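Local coordinates for protein kappa-carrageenase (Pseudoalteromonas carrageenovora, PDB 1DYP) that hydrolyses internal beta-1,4 linkages between galactose 4-sulfate and 3,6-anhydrogalactose in kappa-carrageenan, its catalytic domain being the part present here, at residues P111-D124 against R223-H237. The protein carries 1 engineered substitution. Numbering follows the deposited sequence.
Sequences PGVSPAFWMYSTID and RQMNLTLSQGLRAPH
Gly-112, whose backbone angles (phi 148°, psi -31°) suit a residue without a side chain, lies against the His-237 ring, and its O accepts the N-H of Arg-234. Small Ser-114 places CB 3.6 Å above one face of the Arg-234 guanidinium, while its OG bonds to Leu-143 O. Beyond CB, Arg-234 folds back (chi2 -68°) and gives NH1 to Leu-233 O and NE to Gln-145, which fixes the plane of a group important for substrate recognition, close to the proton donor Glu-142. Pro-115 costs this ladder no bond, being in a non-hydrogen-bonded pair with Gln-231, and its O bonds to Leu-143; Ala-116 and Ser-230 form the next hydrogen-bonded pair. These antiparallel neighbours belong to the jelly-roll beta-sandwich of glycoside hydrolase family 16, with the Trp-118 face turned to the tunnel-shaped active site and the Phe-117 face to the core. There Phe-117 CD1 meets Leu-229 CD2 at 3.4 Å, and its CE1 meets Leu-227 CD1. With chi1 at 55°, Trp-118 lies alongside Thr-228, whose CB sits over its five-membered ring, and NE1 donates to Ser-230 OG at 2.9 Å; the indole also touches Glu-137 and Asp-139 of the active site. Selenomethionines Met-119 and Met-225 cross with bent chains, CB to CB at 3.8 Å. Ser-121 OG receives Arg-223 NE in the guanidinium plane and donates to Thr-122 O, which Arg-223 NH2 reaches from the opposite face of that carbonyl.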
loop_
_atom_site.group_PDB
_atom_site.type_symbol
_atom_site.label_atom_id
_atom_site.label_comp_id
_atom_site.label_asym_id
_atom_site.label_seq_id
_atom_site.Cartn_x
_atom_site.Cartn_y
_atom_site.Cartn_z
ATOM N N PRO A 111 -8.527 -3.446 16.210
ATOM C CA PRO A 111 -8.606 -3.339 14.750
ATOM C C PRO A 111 -9.260 -2.043 14.287
ATOM O O PRO A 111 -9.873 -1.324 15.082
ATOM C CB PRO A 111 -9.434 -4.558 14.369
ATOM C CG PRO A 111 -10.419 -4.628 15.505
ATOM C CD PRO A 111 -9.550 -4.375 16.723
ATOM N N GLY A 112 -9.120 -1.749 12.998
ATOM C CA GLY A 112 -9.734 -0.550 12.456
ATOM C C GLY A 112 -8.985 0.110 11.316
ATOM O O GLY A 112 -9.607 0.723 10.448
ATOM N N VAL A 113 -7.659 0.004 11.311
ATOM C CA VAL A 113 -6.861 0.617 10.250
ATOM C C VAL A 113 -5.720 -0.271 9.792
ATOM O O VAL A 113 -5.251 -1.142 10.530
ATOM C CB VAL A 113 -6.252 1.973 10.687
ATOM C CG1 VAL A 113 -7.365 2.946 11.055
ATOM C CG2 VAL A 113 -5.295 1.772 11.854
ATOM N N SER A 114 -5.264 -0.029 8.567
ATOM C CA SER A 114 -4.180 -0.801 7.993
ATOM C C SER A 114 -3.093 0.038 7.334
ATOM O O SER A 114 -3.279 0.563 6.229
ATOM C CB SER A 114 -4.724 -1.797 6.967
ATOM O OG SER A 114 -3.663 -2.511 6.346
ATOM N N PRO A 115 -1.952 0.197 8.022
ATOM C CA PRO A 115 -0.832 0.965 7.473
ATOM C C PRO A 115 -0.372 0.156 6.265
ATOM O O PRO A 115 -0.319 -1.078 6.325
ATOM C CB PRO A 115 0.197 0.931 8.597
ATOM C CG PRO A 115 -0.648 0.876 9.827
ATOM C CD PRO A 115 -1.734 -0.107 9.446
ATOM N N ALA A 116 -0.040 0.833 5.176
ATOM C CA ALA A 116 0.379 0.130 3.978
ATOM C C ALA A 116 1.522 0.815 3.250
ATOM O O ALA A 116 1.602 2.042 3.195
ATOM C CB ALA A 116 -0.810 -0.023 3.025
ATOM N N PHE A 117 2.410 -0.009 2.711
ATOM C CA PHE A 117 3.541 0.441 1.918
ATOM C C PHE A 117 3.354 -0.427 0.684
ATOM O O PHE A 117 3.423 -1.654 0.753
ATOM C CB PHE A 117 4.860 0.143 2.636
ATOM C CG PHE A 117 6.086 0.477 1.830
ATOM C CD1 PHE A 117 6.118 1.592 0.995
ATOM C CD2 PHE A 117 7.220 -0.316 1.929
ATOM C CE1 PHE A 117 7.265 1.911 0.269
ATOM C CE2 PHE A 117 8.373 -0.009 1.213
ATOM C CZ PHE A 117 8.397 1.107 0.380
ATOM N N TRP A 118 3.087 0.217 -0.442
ATOM C CA TRP A 118 2.809 -0.514 -1.663
ATOM C C TRP A 118 3.058 0.343 -2.889
ATOM O O TRP A 118 3.504 1.482 -2.787
ATOM C CB TRP A 118 1.344 -0.967 -1.635
ATOM C CG TRP A 118 0.364 0.168 -1.421
ATOM C CD1 TRP A 118 0.360 1.066 -0.393
ATOM C CD2 TRP A 118 -0.748 0.513 -2.256
ATOM N NE1 TRP A 118 -0.683 1.952 -0.536
ATOM C CE2 TRP A 118 -1.379 1.634 -1.672
ATOM C CE3 TRP A 118 -1.275 -0.018 -3.439
ATOM C CZ2 TRP A 118 -2.510 2.238 -2.232
ATOM C CZ3 TRP A 118 -2.405 0.582 -3.998
ATOM C CH2 TRP A 118 -3.006 1.698 -3.391
HETATM N N MSE A 119 2.783 -0.222 -4.053
HETATM C CA MSE A 119 2.947 0.506 -5.299
HETATM C C MSE A 119 1.917 -0.030 -6.275
HETATM O O MSE A 119 1.596 -1.222 -6.269
HETATM C CB MSE A 119 4.373 0.346 -5.849
HETATM C CG MSE A 119 4.800 -1.081 -6.158
HETATM SE SE MSE A 119 6.698 -1.205 -6.536
HETATM C CE MSE A 119 7.315 -1.563 -4.733
ATOM N N TYR A 120 1.374 0.854 -7.097
ATOM C CA TYR A 120 0.367 0.433 -8.047
ATOM C C TYR A 120 0.415 1.266 -9.304
ATOM O O TYR A 120 0.861 2.413 -9.294
ATOM C CB TYR A 120 -1.033 0.514 -7.421
ATOM C CG TYR A 120 -1.530 1.913 -7.113
ATOM C CD1 TYR A 120 -0.918 2.700 -6.133
ATOM C CD2 TYR A 120 -2.644 2.433 -7.772
ATOM C CE1 TYR A 120 -1.412 3.964 -5.814
ATOM C CE2 TYR A 120 -3.143 3.695 -7.464
ATOM C CZ TYR A 120 -2.527 4.454 -6.484
ATOM O OH TYR A 120 -3.036 5.698 -6.167
ATOM N N SER A 121 -0.055 0.666 -10.388
ATOM C CA SER A 121 -0.077 1.323 -11.680
ATOM C C SER A 121 -1.467 1.855 -11.959
ATOM O O SER A 121 -2.399 1.659 -11.179
ATOM C CB SER A 121 0.278 0.323 -12.778
ATOM O OG SER A 121 -0.775 -0.618 -12.946
ATOM N N THR A 122 -1.584 2.552 -13.079
ATOM C CA THR A 122 -2.867 3.057 -13.518
ATOM C C THR A 122 -3.484 1.819 -14.157
ATOM O O THR A 122 -2.785 0.832 -14.402
ATOM C CB THR A 122 -2.686 4.132 -14.591
ATOM O OG1 THR A 122 -1.721 3.677 -15.547
ATOM C CG2 THR A 122 -2.210 5.432 -13.971
ATOM N N ILE A 123 -4.786 1.854 -14.410
ATOM C CA ILE A 123 -5.446 0.721 -15.041
ATOM C C ILE A 123 -5.619 1.078 -16.510
ATOM O O ILE A 123 -6.244 2.088 -16.836
ATOM C CB ILE A 123 -6.828 0.449 -14.411
ATOM C CG1 ILE A 123 -6.659 0.111 -12.926
ATOM C CG2 ILE A 123 -7.520 -0.695 -15.146
ATOM C CD1 ILE A 123 -7.965 -0.117 -12.192
ATOM N N ASP A 124 -5.042 0.265 -17.388
ATOM C CA ASP A 124 -5.130 0.504 -18.825
ATOM C C ASP A 124 -6.027 -0.543 -19.461
ATOM O O ASP A 124 -5.589 -1.657 -19.758
ATOM C CB ASP A 124 -3.742 0.441 -19.464
ATOM C CG ASP A 124 -3.754 0.855 -20.920
ATOM O OD1 ASP A 124 -4.851 0.944 -21.507
ATOM O OD2 ASP A 124 -2.665 1.086 -21.474
ATOM N N ARG A 223 4.506 -3.508 -14.872
ATOM C CA ARG A 223 4.013 -2.184 -15.224
ATOM C C ARG A 223 4.655 -1.113 -14.354
ATOM O O ARG A 223 5.257 -1.414 -13.322
ATOM C CB ARG A 223 2.491 -2.115 -15.064
ATOM C CG ARG A 223 1.718 -2.862 -16.135
ATOM C CD ARG A 223 0.224 -2.825 -15.866
ATOM N NE ARG A 223 -0.311 -1.464 -15.842
ATOM C CZ ARG A 223 -0.480 -0.698 -16.915
ATOM N NH1 ARG A 223 -0.156 -1.149 -18.120
ATOM N NH2 ARG A 223 -0.988 0.521 -16.782
ATOM N N GLN A 224 4.528 0.137 -14.790
ATOM C CA GLN A 224 5.060 1.276 -14.057
ATOM C C GLN A 224 4.140 1.521 -12.870
ATOM O O GLN A 224 2.932 1.704 -13.041
ATOM C CB GLN A 224 5.084 2.507 -14.962
ATOM C CG GLN A 224 6.138 2.455 -16.049
ATOM C CD GLN A 224 7.537 2.490 -15.480
ATOM O OE1 GLN A 224 7.854 3.339 -14.644
ATOM N NE2 GLN A 224 8.384 1.571 -15.924
HETATM N N MSE A 225 4.709 1.533 -11.671
HETATM C CA MSE A 225 3.914 1.717 -10.467
HETATM C C MSE A 225 4.395 2.869 -9.595
HETATM O O MSE A 225 5.595 3.114 -9.480
HETATM C CB MSE A 225 3.923 0.418 -9.658
HETATM C CG MSE A 225 3.444 -0.789 -10.460
HETATM SE SE MSE A 225 3.744 -2.497 -9.592
HETATM C CE MSE A 225 5.572 -2.764 -10.146
ATOM N N ASN A 226 3.439 3.575 -8.996
ATOM C CA ASN A 226 3.738 4.694 -8.104
ATOM C C ASN A 226 3.922 4.159 -6.695
ATOM O O ASN A 226 3.068 3.437 -6.186
ATOM C CB ASN A 226 2.598 5.719 -8.099
ATOM C CG ASN A 226 2.357 6.326 -9.460
ATOM O OD1 ASN A 226 1.754 5.700 -10.337
ATOM N ND2 ASN A 226 2.839 7.550 -9.653
ATOM N N LEU A 227 5.038 4.518 -6.067
ATOM C CA LEU A 227 5.334 4.064 -4.712
ATOM C C LEU A 227 4.433 4.811 -3.740
ATOM O O LEU A 227 4.392 6.042 -3.736
ATOM C CB LEU A 227 6.799 4.323 -4.386
ATOM C CG LEU A 227 7.310 3.598 -3.144
ATOM C CD1 LEU A 227 7.100 2.089 -3.293
ATOM C CD2 LEU A 227 8.784 3.926 -2.964
ATOM N N THR A 228 3.739 4.060 -2.893
ATOM C CA THR A 228 2.782 4.666 -1.983
ATOM C C THR A 228 2.834 4.234 -0.520
ATOM O O THR A 228 3.094 3.077 -0.199
ATOM C CB THR A 228 1.357 4.395 -2.516
ATOM O OG1 THR A 228 1.317 4.691 -3.918
ATOM C CG2 THR A 228 0.325 5.247 -1.799
ATOM N N LEU A 229 2.588 5.200 0.356
ATOM C CA LEU A 229 2.512 4.976 1.794
ATOM C C LEU A 229 1.120 5.505 2.126
ATOM O O LEU A 229 0.784 6.639 1.781
ATOM C CB LEU A 229 3.584 5.782 2.529
ATOM C CG LEU A 229 5.019 5.277 2.337
ATOM C CD1 LEU A 229 6.017 6.386 2.639
ATOM C CD2 LEU A 229 5.249 4.068 3.233
ATOM N N SER A 230 0.293 4.687 2.762
ATOM C CA SER A 230 -1.055 5.136 3.078
ATOM C C SER A 230 -1.655 4.295 4.177
ATOM O O SER A 230 -1.178 3.205 4.464
ATOM C CB SER A 230 -1.947 5.039 1.837
ATOM O OG SER A 230 -2.060 3.692 1.403
ATOM N N GLN A 231 -2.706 4.812 4.798
ATOM C CA GLN A 231 -3.377 4.071 5.851
ATOM C C GLN A 231 -4.845 3.937 5.480
ATOM O O GLN A 231 -5.545 4.933 5.293
ATOM C CB GLN A 231 -3.217 4.780 7.194
ATOM C CG GLN A 231 -3.832 4.012 8.347
ATOM C CD GLN A 231 -3.271 4.432 9.684
ATOM O OE1 GLN A 231 -2.187 3.996 10.079
ATOM N NE2 GLN A 231 -3.999 5.291 10.386
ATOM N N GLY A 232 -5.300 2.697 5.353
ATOM C CA GLY A 232 -6.683 2.462 4.988
ATOM C C GLY A 232 -7.550 2.062 6.163
ATOM O O GLY A 232 -7.051 1.736 7.237
ATOM N N LEU A 233 -8.859 2.084 5.945
ATOM C CA LEU A 233 -9.827 1.722 6.972
ATOM C C LEU A 233 -10.152 0.234 6.840
ATOM O O LEU A 233 -10.136 -0.320 5.734
ATOM C CB LEU A 233 -11.097 2.559 6.793
ATOM C CG LEU A 233 -12.052 2.688 7.978
ATOM C CD1 LEU A 233 -11.389 3.473 9.115
ATOM C CD2 LEU A 233 -13.319 3.397 7.511
ATOM N N ARG A 234 -10.452 -0.407 7.966
ATOM C CA ARG A 234 -10.768 -1.832 7.982
ATOM C C ARG A 234 -11.848 -2.142 9.010
ATOM O O ARG A 234 -12.337 -1.248 9.702
ATOM C CB ARG A 234 -9.511 -2.645 8.323
ATOM C CG ARG A 234 -8.377 -2.523 7.312
ATOM C CD ARG A 234 -8.741 -3.182 5.986
ATOM N NE ARG A 234 -7.603 -3.275 5.070
ATOM C CZ ARG A 234 -7.247 -2.328 4.208
ATOM N NH1 ARG A 234 -7.938 -1.199 4.132
ATOM N NH2 ARG A 234 -6.203 -2.522 3.409
ATOM N N ALA A 235 -12.223 -3.414 9.095
ATOM C CA ALA A 235 -13.216 -3.849 10.065
ATOM C C ALA A 235 -12.684 -3.389 11.422
ATOM O O ALA A 235 -11.479 -3.424 11.666
ATOM C CB ALA A 235 -13.347 -5.369 10.028
ATOM N N PRO A 236 -13.575 -3.018 12.349
ATOM C CA PRO A 236 -15.040 -2.997 12.299
ATOM C C PRO A 236 -15.727 -1.820 11.604
ATOM O O PRO A 236 -16.928 -1.624 11.787
ATOM C CB PRO A 236 -15.414 -3.056 13.770
ATOM C CG PRO A 236 -14.373 -2.152 14.379
ATOM C CD PRO A 236 -13.094 -2.589 13.679
ATOM N N HIS A 237 -14.988 -1.054 10.809
ATOM C CA HIS A 237 -15.569 0.111 10.146
ATOM C C HIS A 237 -15.861 -0.097 8.674
ATOM O O HIS A 237 -16.256 0.836 7.974
ATOM C CB HIS A 237 -14.629 1.298 10.318
ATOM C CG HIS A 237 -14.200 1.504 11.733
ATOM N ND1 HIS A 237 -15.095 1.786 12.742
ATOM C CD2 HIS A 237 -12.983 1.419 12.319
ATOM C CE1 HIS A 237 -14.448 1.865 13.891
ATOM N NE2 HIS A 237 -13.165 1.644 13.662
HETATM O O HOH W 1 -10.932 1.209 15.053
HETATM O O HOH W 2 -0.888 4.686 -9.806
HETATM O O HOH W 3 1.155 3.378 -14.116
HETATM O O HOH W 4 -0.463 1.071 -19.972
#